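PDB 3FID: putative outer membrane protein (LpxR) from Salmonella typhimurium, which removes acyl chains from lipid A as a lipopolysaccharide-modifying deacylase of the outer membrane. Local coordinates for residues R77-F82 with P131-Q136; L187-T192 with T210-L215; D247-V252 with E278-D283. All coordinates share one frame; numbering follows the deposited sequence.

Interaction 1 (R77-F82 with P131-Q136)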
ATOM      1  N   ARG A  77      -3.893  -6.895  16.728  1.00 14.07           N
ATOM      2  CA  ARG A  77      -4.956  -6.825  15.740  1.00 14.29           C
ATOM      3  C   ARG A  77      -5.557  -8.211  15.505  1.00 13.78           C
ATOM      4  O   ARG A  77      -4.871  -9.236  15.574  1.00 14.07           O
ATOM      5  CB  ARG A  77      -4.491  -6.147  14.423  1.00 15.72           C
ATOM      6  CG  ARG A  77      -3.466  -6.892  13.648  1.00 17.56           C
ATOM      7  CD  ARG A  77      -2.628  -5.922  12.774  1.00 22.00           C
ATOM      8  NE  ARG A  77      -3.447  -5.117  11.902  1.00 19.68           N
ATOM      9  CZ  ARG A  77      -3.128  -3.907  11.445  1.00 18.83           C
ATOM     10  NH1 ARG A  77      -2.007  -3.284  11.821  1.00 21.17           N
ATOM     11  NH2 ARG A  77      -3.984  -3.283  10.661  1.00 18.05           N
ATOM     12  N   ALA A  78      -6.861  -8.229  15.254  1.00 12.77           N
ATOM     13  CA  ALA A  78      -7.548  -9.425  14.806  1.00 12.21           C
ATOM     14  C   ALA A  78      -7.186  -9.697  13.342  1.00 12.65           C
ATOM     15  O   ALA A  78      -6.791  -8.765  12.631  1.00 12.37           O
ATOM     16  CB  ALA A  78      -9.048  -9.187  14.899  1.00 12.49           C
ATOM     17  N   PHE A  79      -7.377 -10.937  12.879  1.00 11.38           N
ATOM     18  CA  PHE A  79      -7.394 -11.206  11.435  1.00 11.47           C
ATOM     19  C   PHE A  79      -8.473 -10.328  10.753  1.00 11.10           C
ATOM     20  O   PHE A  79      -9.590 -10.151  11.273  1.00 11.50           O
ATOM     21  CB  PHE A  79      -7.618 -12.701  11.140  1.00 11.12           C
ATOM     22  CG  PHE A  79      -6.371 -13.557  11.285  1.00 11.76           C
ATOM     23  CD1 PHE A  79      -5.386 -13.569  10.284  1.00 11.98           C
ATOM     24  CD2 PHE A  79      -6.184 -14.352  12.407  1.00 11.98           C
ATOM     25  CE1 PHE A  79      -4.221 -14.357  10.423  1.00 12.94           C
ATOM     26  CE2 PHE A  79      -5.033 -15.165  12.572  1.00 13.25           C
ATOM     27  CZ  PHE A  79      -4.048 -15.176  11.595  1.00 12.01           C
ATOM     28  N   SER A  80      -8.137  -9.756   9.601  1.00 10.78           N
ATOM     29  CA  SER A  80      -9.122  -9.044   8.777  1.00 10.90           C
ATOM     30  C   SER A  80      -8.683  -9.000   7.307  1.00 10.46           C
ATOM     31  O   SER A  80      -7.540  -9.278   6.981  1.00 10.05           O
ATOM     32  CB  SER A  80      -9.387  -7.608   9.293  1.00 11.28           C
ATOM     33  OG  SER A  80      -8.244  -6.774   9.095  1.00 12.48           O
ATOM     34  N   ALA A  81      -9.609  -8.663   6.424  1.00 10.24           N
ATOM     35  CA  ALA A  81      -9.229  -8.372   5.039  1.00 10.42           C
ATOM     36  C   ALA A  81     -10.074  -7.248   4.461  1.00 10.90           C
ATOM     37  O   ALA A  81     -11.206  -7.002   4.892  1.00 11.15           O
ATOM     38  CB  ALA A  81      -9.297  -9.644   4.152  1.00 10.20           C
ATOM     39  N   PHE A  82      -9.489  -6.560   3.494  1.00 10.38           N
ATOM     40  CA  PHE A  82     -10.098  -5.421   2.835  1.00 10.83           C
ATOM     41  C   PHE A  82     -10.105  -5.758   1.337  1.00 10.23           C
ATOM     42  O   PHE A  82      -9.058  -5.928   0.741  1.00 10.16           O
ATOM     43  CB  PHE A  82      -9.219  -4.201   3.138  1.00 11.08           C
ATOM     44  CG  PHE A  82      -9.628  -2.931   2.418  1.00 12.04           C
ATOM     45  CD1 PHE A  82     -10.966  -2.636   2.158  1.00 11.89           C
ATOM     46  CD2 PHE A  82      -8.645  -2.002   2.076  1.00 12.20           C
ATOM     47  CE1 PHE A  82     -11.325  -1.428   1.557  1.00 12.72           C
ATOM     48  CE2 PHE A  82      -8.984  -0.797   1.451  1.00 11.39           C
ATOM     49  CZ  PHE A  82     -10.332  -0.516   1.193  1.00 12.80           C
ATOM     50  N   PRO A 131      -6.483 -20.718  12.911  1.00 17.34           N
ATOM     51  CA  PRO A 131      -7.886 -20.838  13.334  1.00 16.46           C
ATOM     52  C   PRO A 131      -8.584 -19.524  13.706  1.00 15.27           C
ATOM     53  O   PRO A 131      -9.799 -19.453  13.620  1.00 15.54           O
ATOM     54  CB  PRO A 131      -7.818 -21.810  14.537  1.00 16.22           C
ATOM     55  CG  PRO A 131      -6.402 -21.648  15.057  1.00 17.68           C
ATOM     56  CD  PRO A 131      -5.557 -21.435  13.823  1.00 16.77           C
ATOM     57  N   ALA A 132      -7.829 -18.493  14.092  1.00 14.92           N
ATOM     58  CA  ALA A 132      -8.448 -17.224  14.553  1.00 13.82           C
ATOM     59  C   ALA A 132      -9.139 -16.433  13.454  1.00 13.53           C
ATOM     60  O   ALA A 132      -9.721 -15.384  13.713  1.00 12.63           O
ATOM     61  CB  ALA A 132      -7.452 -16.349  15.341  1.00 14.97           C
ATOM     62  N   TRP A 133      -9.092 -16.940  12.217  1.00 13.02           N
ATOM     63  CA  TRP A 133      -9.943 -16.404  11.162  1.00 13.24           C
ATOM     64  C   TRP A 133     -11.435 -16.508  11.537  1.00 13.43           C
ATOM     65  O   TRP A 133     -12.228 -15.732  11.068  1.00 13.51           O
ATOM     66  CB  TRP A 133      -9.651 -17.092   9.816  1.00 12.13           C
ATOM     67  CG  TRP A 133      -8.530 -16.450   9.058  1.00 11.55           C
ATOM     68  CD1 TRP A 133      -7.290 -16.987   8.785  1.00 11.54           C
ATOM     69  CD2 TRP A 133      -8.555 -15.154   8.441  1.00 11.22           C
ATOM     70  NE1 TRP A 133      -6.541 -16.091   8.044  1.00 11.37           N
ATOM     71  CE2 TRP A 133      -7.289 -14.961   7.817  1.00 10.89           C
ATOM     72  CE3 TRP A 133      -9.524 -14.148   8.342  1.00  9.91           C
ATOM     73  CZ2 TRP A 133      -6.959 -13.782   7.107  1.00 11.79           C
ATOM     74  CZ3 TRP A 133      -9.200 -12.969   7.646  1.00 12.80           C
ATOM     75  CH2 TRP A 133      -7.907 -12.794   7.049  1.00 10.00           C
ATOM     76  N   GLN A 134     -11.801 -17.458  12.411  1.00 15.13           N
ATOM     77  CA  GLN A 134     -13.185 -17.589  12.901  1.00 16.15           C
ATOM     78  C   GLN A 134     -13.585 -16.368  13.720  1.00 15.09           C
ATOM     79  O   GLN A 134     -14.765 -16.055  13.834  1.00 14.40           O
ATOM     80  CB  GLN A 134     -13.383 -18.900  13.736  1.00 16.51           C
ATOM     81  CG  GLN A 134     -12.570 -18.990  15.020  1.00 18.62           C
ATOM     82  CD  GLN A 134     -12.653 -20.363  15.738  1.00 20.61           C
ATOM     83  OE1 GLN A 134     -13.700 -21.035  15.721  1.00 25.42           O
ATOM     84  NE2 GLN A 134     -11.555 -20.763  16.384  1.00 26.59           N
ATOM     85  N   ASP A 135     -12.590 -15.708  14.316  1.00 14.14           N
ATOM     86  CA  ASP A 135     -12.828 -14.518  15.137  1.00 14.53           C
ATOM     87  C   ASP A 135     -12.361 -13.229  14.423  1.00 14.67           C
ATOM     88  O   ASP A 135     -11.975 -12.247  15.065  1.00 14.44           O
ATOM     89  CB  ASP A 135     -12.152 -14.714  16.519  1.00 14.68           C
ATOM     90  CG  ASP A 135     -12.677 -13.762  17.574  1.00 14.66           C
ATOM     91  OD1 ASP A 135     -13.843 -13.319  17.466  1.00 16.45           O
ATOM     92  OD2 ASP A 135     -11.917 -13.484  18.528  1.00 17.72           O
ATOM     93  N   GLN A 136     -12.385 -13.239  13.080  1.00 13.94           N
ATOM     94  CA  GLN A 136     -11.995 -12.054  12.288  1.00 12.54           C
ATOM     95  C   GLN A 136     -12.911 -10.848  12.509  1.00 12.86           C
ATOM     96  O   GLN A 136     -13.997 -10.986  13.073  1.00 13.24           O
ATOM     97  CB  GLN A 136     -11.892 -12.417  10.790  1.00 11.76           C
ATOM     98  CG  GLN A 136     -13.222 -12.724  10.051  1.00 11.34           C
ATOM     99  CD  GLN A 136     -12.963 -13.041   8.586  1.00 12.52           C
ATOM    100  OE1 GLN A 136     -12.435 -12.212   7.866  1.00 12.61           O
ATOM    101  NE2 GLN A 136     -13.315 -14.255   8.151  1.00 10.72           N
TER
HETATM  102  O   HOH W   1      -9.003 -12.809  14.571  1.00 13.07           O

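Interaction 2 (L187-T192 with T210-L215)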
ATOM      1  N   LEU A 187      15.182  10.021  -8.286  1.00 12.78           N
ATOM      2  CA  LEU A 187      15.970  10.250  -9.480  1.00 14.96           C
ATOM      3  C   LEU A 187      15.609   9.214 -10.525  1.00 14.89           C
ATOM      4  O   LEU A 187      15.285   8.063 -10.187  1.00 14.78           O
ATOM      5  CB  LEU A 187      17.454  10.203  -9.139  1.00 15.19           C
ATOM      6  CG  LEU A 187      18.184   8.905  -8.907  1.00 19.41           C
ATOM      7  CD1 LEU A 187      18.748   8.403 -10.257  1.00 20.86           C
ATOM      8  CD2 LEU A 187      19.328   9.191  -7.919  1.00 24.07           C
ATOM      9  N   GLY A 188      15.715   9.590 -11.794  1.00 14.66           N
ATOM     10  CA  GLY A 188      15.230   8.721 -12.879  1.00 15.14           C
ATOM     11  C   GLY A 188      15.373   9.411 -14.223  1.00 15.87           C
ATOM     12  O   GLY A 188      15.751  10.580 -14.279  1.00 15.80           O
ATOM     13  N   ASN A 189      15.062   8.701 -15.301  1.00 16.17           N
ATOM     14  CA  ASN A 189      15.148   9.303 -16.648  1.00 16.22           C
ATOM     15  C   ASN A 189      13.844   9.872 -17.176  1.00 16.16           C
ATOM     16  O   ASN A 189      13.767  10.287 -18.334  1.00 16.31           O
ATOM     17  CB  ASN A 189      15.822   8.341 -17.643  1.00 16.61           C
ATOM     18  CG  ASN A 189      14.986   7.133 -17.952  1.00 17.64           C
ATOM     19  OD1 ASN A 189      14.030   6.822 -17.238  1.00 18.86           O
ATOM     20  ND2 ASN A 189      15.332   6.438 -19.033  1.00 17.01           N
ATOM     21  N   ASP A 190      12.809   9.939 -16.332  1.00 15.04           N
ATOM     22  CA  ASP A 190      11.566  10.529 -16.776  1.00 15.32           C
ATOM     23  C   ASP A 190      10.949  11.458 -15.742  1.00 15.35           C
ATOM     24  O   ASP A 190      10.623  11.032 -14.634  1.00 13.79           O
ATOM     25  CB  ASP A 190      10.541   9.459 -17.220  1.00 15.15           C
ATOM     26  CG  ASP A 190       9.304  10.082 -17.845  1.00 17.08           C
ATOM     27  OD1 ASP A 190       8.172   9.888 -17.334  1.00 15.17           O
ATOM     28  OD2 ASP A 190       9.461  10.822 -18.847  1.00 19.98           O
ATOM     29  N   LYS A 191      10.781  12.725 -16.120  1.00 15.74           N
ATOM     30  CA  LYS A 191      10.206  13.752 -15.236  1.00 17.00           C
ATOM     31  C   LYS A 191       8.793  13.399 -14.707  1.00 16.24           C
ATOM     32  O   LYS A 191       8.503  13.603 -13.509  1.00 16.48           O
ATOM     33  CB  LYS A 191      10.198  15.129 -15.948  1.00 16.90           C
ATOM     34  CG  LYS A 191       9.315  16.176 -15.266  1.00 20.04           C
ATOM     35  CD  LYS A 191       9.242  17.491 -16.085  1.00 20.18           C
ATOM     36  CE  LYS A 191       8.549  18.586 -15.287  1.00 23.11           C
ATOM     37  NZ  LYS A 191       9.487  19.233 -14.337  1.00 27.16           N
ATOM     38  N   THR A 192       7.922  12.889 -15.589  1.00 14.79           N
ATOM     39  CA  THR A 192       6.521  12.613 -15.224  1.00 14.29           C
ATOM     40  C   THR A 192       6.474  11.440 -14.214  1.00 13.71           C
ATOM     41  O   THR A 192       5.802  11.523 -13.177  1.00 13.31           O
ATOM     42  CB  THR A 192       5.662  12.266 -16.472  1.00 15.15           C
ATOM     43  OG1 THR A 192       5.685  13.371 -17.394  1.00 16.62           O
ATOM     44  CG2 THR A 192       4.193  11.999 -16.064  1.00 12.94           C
ATOM     45  N   THR A 210       3.900   7.706 -17.289  1.00 22.41           N
ATOM     46  CA  THR A 210       5.174   8.066 -17.905  1.00 24.62           C
ATOM     47  C   THR A 210       5.019   8.568 -19.320  1.00 27.03           C
ATOM     48  O   THR A 210       4.103   8.167 -20.030  1.00 27.06           O
ATOM     49  CB  THR A 210       6.186   6.894 -17.900  1.00 23.79           C
ATOM     50  OG1 THR A 210       7.471   7.385 -18.322  1.00 24.97           O
ATOM     51  CG2 THR A 210       5.741   5.751 -18.826  1.00 22.84           C
ATOM     52  N   GLN A 211       5.943   9.442 -19.721  1.00 30.05           N
ATOM     53  CA  GLN A 211       6.062   9.868 -21.120  1.00 33.10           C
ATOM     54  C   GLN A 211       6.997   8.913 -21.894  1.00 32.78           C
ATOM     55  O   GLN A 211       6.832   8.696 -23.096  1.00 34.27           O
ATOM     56  CB  GLN A 211       6.534  11.330 -21.197  1.00 33.16           C
ATOM     57  CG  GLN A 211       5.505  12.376 -20.624  1.00 35.81           C
ATOM     58  CD  GLN A 211       5.861  13.862 -20.943  1.00 37.19           C
ATOM     59  OE1 GLN A 211       7.018  14.303 -20.790  1.00 42.55           O
ATOM     60  NE2 GLN A 211       4.849  14.636 -21.378  1.00 39.89           N
ATOM     61  N   LYS A 212       7.907   8.272 -21.166  1.00 31.93           N
ATOM     62  CA  LYS A 212       9.085   7.589 -21.721  1.00 31.02           C
ATOM     63  C   LYS A 212       8.814   6.303 -22.515  1.00 30.48           C
ATOM     64  O   LYS A 212       8.015   5.466 -22.116  1.00 30.55           O
ATOM     65  CB  LYS A 212      10.093   7.331 -20.579  1.00 30.65           C
ATOM     66  CG  LYS A 212      11.498   6.887 -20.991  1.00 30.65           C
ATOM     67  CD  LYS A 212      12.280   7.948 -21.759  1.00 30.13           C
ATOM     68  CE  LYS A 212      13.764   7.541 -21.921  1.00 29.79           C
ATOM     69  NZ  LYS A 212      13.979   6.204 -22.583  1.00 25.49           N
ATOM     70  N   GLU A 213       9.493   6.168 -23.653  1.00 29.53           N
ATOM     71  CA  GLU A 213       9.555   4.911 -24.391  1.00 29.26           C
ATOM     72  C   GLU A 213      10.972   4.372 -24.324  1.00 27.38           C
ATOM     73  O   GLU A 213      11.921   5.138 -24.185  1.00 27.62           O
ATOM     74  CB  GLU A 213       9.158   5.116 -25.854  1.00 29.86           C
ATOM     75  CG  GLU A 213       7.790   5.769 -26.039  1.00 31.77           C
ATOM     76  CD  GLU A 213       7.298   5.718 -27.480  1.00 32.97           C
ATOM     77  OE1 GLU A 213       8.103   5.424 -28.397  1.00 37.61           O
ATOM     78  OE2 GLU A 213       6.091   5.973 -27.686  1.00 38.55           O
ATOM     79  N   GLY A 214      11.119   3.061 -24.450  1.00 25.29           N
ATOM     80  CA  GLY A 214      12.416   2.418 -24.300  1.00 23.21           C
ATOM     81  C   GLY A 214      12.760   2.181 -22.839  1.00 21.91           C
ATOM     82  O   GLY A 214      11.929   1.689 -22.074  1.00 20.95           O
ATOM     83  N   LEU A 215      13.991   2.540 -22.463  1.00 20.99           N
ATOM     84  CA  LEU A 215      14.475   2.410 -21.088  1.00 19.79           C
ATOM     85  C   LEU A 215      13.734   3.367 -20.152  1.00 18.63           C
ATOM     86  O   LEU A 215      13.605   4.564 -20.410  1.00 17.33           O
ATOM     87  CB  LEU A 215      15.992   2.666 -20.989  1.00 19.95           C
ATOM     88  CG  LEU A 215      16.669   2.526 -19.612  1.00 21.04           C
ATOM     89  CD1 LEU A 215      16.821   1.065 -19.131  1.00 19.92           C
ATOM     90  CD2 LEU A 215      18.001   3.256 -19.570  1.00 20.13           C
TER
HETATM   91  O   HOH W   2       8.235  13.329 -18.510  1.00 23.35           O

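Interaction 3 (D247-V252 with E278-D283)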
ATOM      1  N   ASP A 247      -6.081  -0.182  20.989  1.00 15.06           N
ATOM      2  CA  ASP A 247      -6.211   1.266  21.005  1.00 14.56           C
ATOM      3  C   ASP A 247      -5.338   1.856  19.877  1.00 14.03           C
ATOM      4  O   ASP A 247      -4.102   1.811  19.957  1.00 13.85           O
ATOM      5  CB  ASP A 247      -5.726   1.811  22.366  1.00 15.14           C
ATOM      6  CG  ASP A 247      -6.650   1.417  23.508  1.00 16.68           C
ATOM      7  OD1 ASP A 247      -7.869   1.656  23.380  1.00 18.56           O
ATOM      8  OD2 ASP A 247      -6.167   0.853  24.510  1.00 16.70           O
ATOM      9  N   ILE A 248      -5.971   2.402  18.843  1.00 14.19           N
ATOM     10  CA  ILE A 248      -5.200   2.901  17.681  1.00 14.53           C
ATOM     11  C   ILE A 248      -4.260   4.031  18.080  1.00 14.22           C
ATOM     12  O   ILE A 248      -4.532   4.766  19.028  1.00 12.93           O
ATOM     13  CB  ILE A 248      -6.084   3.369  16.479  1.00 14.96           C
ATOM     14  CG1 ILE A 248      -6.870   4.650  16.805  1.00 15.87           C
ATOM     15  CG2 ILE A 248      -6.983   2.228  16.017  1.00 13.50           C
ATOM     16  CD1 ILE A 248      -7.229   5.479  15.537  1.00 16.56           C
ATOM     17  N   ASN A 249      -3.130   4.128  17.377  1.00 12.81           N
ATOM     18  CA  ASN A 249      -2.244   5.277  17.517  1.00 12.87           C
ATOM     19  C   ASN A 249      -2.681   6.265  16.459  1.00 12.89           C
ATOM     20  O   ASN A 249      -2.917   5.887  15.300  1.00 12.86           O
ATOM     21  CB  ASN A 249      -0.800   4.891  17.248  1.00 12.38           C
ATOM     22  CG  ASN A 249      -0.161   4.164  18.403  1.00 11.87           C
ATOM     23  OD1 ASN A 249      -0.533   4.344  19.566  1.00 12.96           O
ATOM     24  ND2 ASN A 249       0.856   3.367  18.093  1.00 12.08           N
ATOM     25  N   LYS A 250      -2.807   7.515  16.861  1.00 12.72           N
ATOM     26  CA  LYS A 250      -3.311   8.538  15.971  1.00 14.57           C
ATOM     27  C   LYS A 250      -2.272   9.065  14.985  1.00 14.33           C
ATOM     28  O   LYS A 250      -2.642   9.644  13.979  1.00 15.23           O
ATOM     29  CB  LYS A 250      -3.944   9.671  16.784  1.00 14.70           C
ATOM     30  CG  LYS A 250      -5.087   9.102  17.657  1.00 19.56           C
ATOM     31  CD  LYS A 250      -6.321   9.953  17.580  1.00 26.50           C
ATOM     32  CE  LYS A 250      -6.473  10.863  18.793  1.00 28.31           C
ATOM     33  NZ  LYS A 250      -7.066  10.150  19.950  1.00 32.16           N
ATOM     34  N   THR A 251      -0.988   8.876  15.279  1.00 14.01           N
ATOM     35  CA  THR A 251       0.083   9.305  14.381  1.00 14.52           C
ATOM     36  C   THR A 251       0.851   8.096  13.877  1.00 14.15           C
ATOM     37  O   THR A 251       1.389   7.293  14.665  1.00 13.49           O
ATOM     38  CB  THR A 251       1.029  10.326  15.068  1.00 15.35           C
ATOM     39  OG1 THR A 251       0.235  11.389  15.605  1.00 15.23           O
ATOM     40  CG2 THR A 251       1.969  10.897  14.074  1.00 15.74           C
ATOM     41  N   VAL A 252       0.870   7.958  12.545  1.00 13.29           N
ATOM     42  CA  VAL A 252       1.454   6.789  11.891  1.00 11.82           C
ATOM     43  C   VAL A 252       2.342   7.283  10.723  1.00 11.81           C
ATOM     44  O   VAL A 252       1.902   8.057   9.870  1.00 12.27           O
ATOM     45  CB  VAL A 252       0.332   5.793  11.389  1.00 11.93           C
ATOM     46  CG1 VAL A 252       0.931   4.687  10.503  1.00  9.86           C
ATOM     47  CG2 VAL A 252      -0.412   5.155  12.560  1.00 10.60           C
ATOM     48  N   GLU A 278       0.732   0.971  14.528  1.00  9.89           N
ATOM     49  CA  GLU A 278      -0.647   1.510  14.357  1.00 10.63           C
ATOM     50  C   GLU A 278      -1.560   1.446  15.591  1.00 10.83           C
ATOM     51  O   GLU A 278      -2.697   1.930  15.563  1.00 10.85           O
ATOM     52  CB  GLU A 278      -1.310   0.800  13.175  1.00  9.82           C
ATOM     53  CG  GLU A 278      -0.569   1.125  11.868  1.00 11.17           C
ATOM     54  CD  GLU A 278      -1.330   0.616  10.657  1.00 13.87           C
ATOM     55  OE1 GLU A 278      -1.344  -0.594  10.451  1.00 13.47           O
ATOM     56  OE2 GLU A 278      -1.921   1.440   9.928  1.00 16.05           O
ATOM     57  N   PHE A 279      -1.066   0.829  16.662  1.00 12.09           N
ATOM     58  CA  PHE A 279      -1.815   0.788  17.918  1.00 12.11           C
ATOM     59  C   PHE A 279      -0.892   0.666  19.110  1.00 12.02           C
ATOM     60  O   PHE A 279       0.273   0.230  18.998  1.00 11.38           O
ATOM     61  CB  PHE A 279      -2.883  -0.320  17.935  1.00 12.29           C
ATOM     62  CG  PHE A 279      -2.369  -1.666  17.555  1.00 12.66           C
ATOM     63  CD1 PHE A 279      -2.264  -2.035  16.202  1.00 13.44           C
ATOM     64  CD2 PHE A 279      -2.016  -2.601  18.536  1.00 11.41           C
ATOM     65  CE1 PHE A 279      -1.789  -3.286  15.850  1.00 10.51           C
ATOM     66  CE2 PHE A 279      -1.532  -3.876  18.172  1.00 10.42           C
ATOM     67  CZ  PHE A 279      -1.424  -4.208  16.847  1.00 11.62           C
ATOM     68  N   ARG A 280      -1.412   1.057  20.269  1.00 12.19           N
ATOM     69  CA  ARG A 280      -0.534   1.281  21.423  1.00 12.73           C
ATOM     70  C   ARG A 280       0.340   0.074  21.750  1.00 13.37           C
ATOM     71  O   ARG A 280       1.528   0.215  22.088  1.00 14.23           O
ATOM     72  CB  ARG A 280      -1.365   1.672  22.657  1.00 12.38           C
ATOM     73  CG  ARG A 280      -2.108   2.958  22.500  1.00 11.45           C
ATOM     74  CD  ARG A 280      -2.567   3.417  23.851  1.00 12.00           C
ATOM     75  NE  ARG A 280      -3.360   4.639  23.736  1.00 14.18           N
ATOM     76  CZ  ARG A 280      -3.856   5.271  24.784  1.00 16.22           C
ATOM     77  NH1 ARG A 280      -4.557   6.365  24.606  1.00 15.36           N
ATOM     78  NH2 ARG A 280      -3.646   4.779  26.004  1.00 14.97           N
ATOM     79  N   THR A 281      -0.265  -1.106  21.703  1.00 14.06           N
ATOM     80  CA  THR A 281       0.412  -2.354  22.071  1.00 14.36           C
ATOM     81  C   THR A 281       1.084  -3.074  20.877  1.00 14.76           C
ATOM     82  O   THR A 281       1.569  -4.207  21.012  1.00 14.30           O
ATOM     83  CB  THR A 281      -0.552  -3.299  22.801  1.00 15.49           C
ATOM     84  OG1 THR A 281      -1.723  -3.503  21.995  1.00 15.65           O
ATOM     85  CG2 THR A 281      -0.971  -2.678  24.143  1.00 14.44           C
ATOM     86  N   GLY A 282       1.120  -2.411  19.718  1.00 14.34           N
ATOM     87  CA  GLY A 282       1.777  -2.968  18.529  1.00 13.52           C
ATOM     88  C   GLY A 282       3.217  -2.524  18.387  1.00 13.18           C
ATOM     89  O   GLY A 282       3.854  -2.078  19.350  1.00 11.89           O
ATOM     90  N   ASP A 283       3.758  -2.650  17.181  1.00 11.82           N
ATOM     91  CA  ASP A 283       5.062  -2.067  16.890  1.00 12.05           C
ATOM     92  C   ASP A 283       5.173  -1.868  15.401  1.00 10.57           C
ATOM     93  O   ASP A 283       4.234  -2.258  14.669  1.00  9.82           O
ATOM     94  CB  ASP A 283       6.206  -2.918  17.421  1.00 12.75           C
ATOM     95  CG  ASP A 283       7.376  -2.068  17.931  1.00 18.70           C
ATOM     96  OD1 ASP A 283       7.612  -0.933  17.402  1.00 15.48           O
ATOM     97  OD2 ASP A 283       8.067  -2.548  18.868  1.00 23.47           O
TER
HETATM   98  O   HOH W   3      -3.469  -1.342  21.870  1.00 15.35           O
HETATM   99  O   HOH W   4      -3.117   5.898  21.143  1.00 24.33           O
HETATM  100  O   HOH W   5      -3.676   3.758  13.689  1.00 14.42           O
HETATM  101  O   HOH W   6       2.918   1.847  19.810  1.00 16.74           O

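Interaction 1 (R77-F82 with P131-Q136)
F79 and A132 are tied together through one water, which three backbone groups grip. It accepts from F79 N at 3.0 Å and donates to A132 O at 2.8 Å; a weaker bond runs from it to D135 O. No direct hydrogen bond crosses between the segments, so this water carries the polar link and the remainder is apolar and aromatic packing. The F79 side chain crosses that of W133 at about a right angle and lies over one face of the indole. F79 CB sits above the six-membered ring, 3.7 Å from its centroid and 12° off the normal, a CH-pi contact; CG, anti to the carbonyl carbon (chi1 -80°), then starts the phenyl toward the five-membered ring. The phenyl slants across that ring, the planes inclined by 31°. Between the two side chains the nearest approach is F79 CD1 to W133 CE2, 3.4 Å, while CE1 reaches on toward NE1. The other flank of the phenyl, CD2 and CE2, is met by the methyl of A132, with F79 CD2 3.8 Å from A132 CB. At the benzo end of the indole, away from the phenyl, S80 O approaches W133 CH2 obliquely at 3.5 Å. Q136 follows the 3-10 segment 131-134 and brings its CA to within 3.2 Å of F79 O, a CA-H...O contact, bent at the hydrogen, where the two backbones come close. All the residues that touch here are buried. W133 NE1 is bonded to Q118 OE1 of helix 114-125, which helps fix the indole, and the D135 carboxylate is held by T241, Q240 N and A72 N. The F79 side chain lies about 6 Å from that of the zinc-binding T34. The contact thus packs the loop between helix 114-125 and strand 140-157 against the start of barrel strand 80-94, beside strand 49-60.

Interaction 2 (L187-T192 with T210-L215)
D190 OD1 takes two bonds from the facing loop, one from T210 OG1 at 2.8 Å and one from Q211 N at 3.3 Å. Both donors come from the same face of the carboxylate, the hydroxyl steeply from above its plane and the amide at a shallower tilt. CG of D190 stands anti to the backbone N (chi1 -173°), which places CG on the side of residues 210-212. The other oxygen, OD2, accepts from a water that also donates to Q211 OE1 and accepts from T192 N, so both side-chain oxygens of D190 help hold Q211. T192 adds a flank to this site: its OG1 lies 3.4 Å from Q211 CG, the two side chains crossing at about a right angle. A second link is made by N189, whose ND2 donates to L215 O at 2.9 Å from well above the carbonyl plane. K212 NZ meets the same oxygen at 2.7 Å in that plane, on a lone pair, and also bonds E213 O. Bends at chi2 and chi4 fold the lysine chain back over its own loop, and its CE rests 3.5 Å from N189 ND2. In the next shell, T210 OG1 accepts from K212 N at 3.0 Å, forming an ST turn that positions the hydroxyl facing D190. N189 OD1 is bonded to Y217 N. D190 OD1 also takes F193 N, making this residue the N-cap of helix 191-194. The contact therefore draws together the two ends of the connection between neighbouring barrel strands 176-188 and 215-228, where the first gives way to the short helix and the loop returns to the second, near the end that holds the chain termini and probably faces the periplasm.

Interaction 3 (D247-V252 with E278-D283)
The carboxamide of N249 packs against the main chain of F279, with N249 CG 3.6 Å from F279 C. The phenyl of F279 has T281 OG1 in its plane at one edge, and the guanidinium of R280 is approached obliquely by D247 CB. These groups surround a single beta bridge between I248 and F279, beside a type I turn from F279 to G282, in the loops that extend from the LpxR barrel. Two backbone bonds secure the bridge. R280 N donates to D247 O at 2.8 Å, nearly along the C=O axis, and N249 N donates to E278 O at 2.9 Å from above the carbonyl plane. The R280 chain, extended from CG to NE, passes beside D247, with R280 CG 3.8 Å from D247 CB, and a water links R280 NE to I248 O. Farther along, both methyls of V252 rest on E278 CG. The carboxylate of E278 leads away to Y285 and R77, while N249 ND2 is bonded to S277 O. F279 and I248 also pack on L234 of helix 232-235. A further water donates to N249 O and to E278 O, 2.8 Å from each.

Overall arrangement
Along the chain the three contacts come in series, all reaching the antiparallel strands of the barrel. Interactions 1 and 3 are neighbours, their centres 18 Å apart, and they touch: R77 NH1 forms a salt bridge with E278 OE1 at 3.1 Å, and R77 N packs on F279 CZ. Together they join the loops before strands 80-94, 140-157, 251-263 and 285-295 at one end of the barrel. Interaction 2 lies across the chain's centre from both, about 41 Å from interaction 1 and 38 Å from interaction 3 between centres, and orders the connection from strand 176-188 to strand 215-228. Loops are thus secured at both ends of the barrel wall.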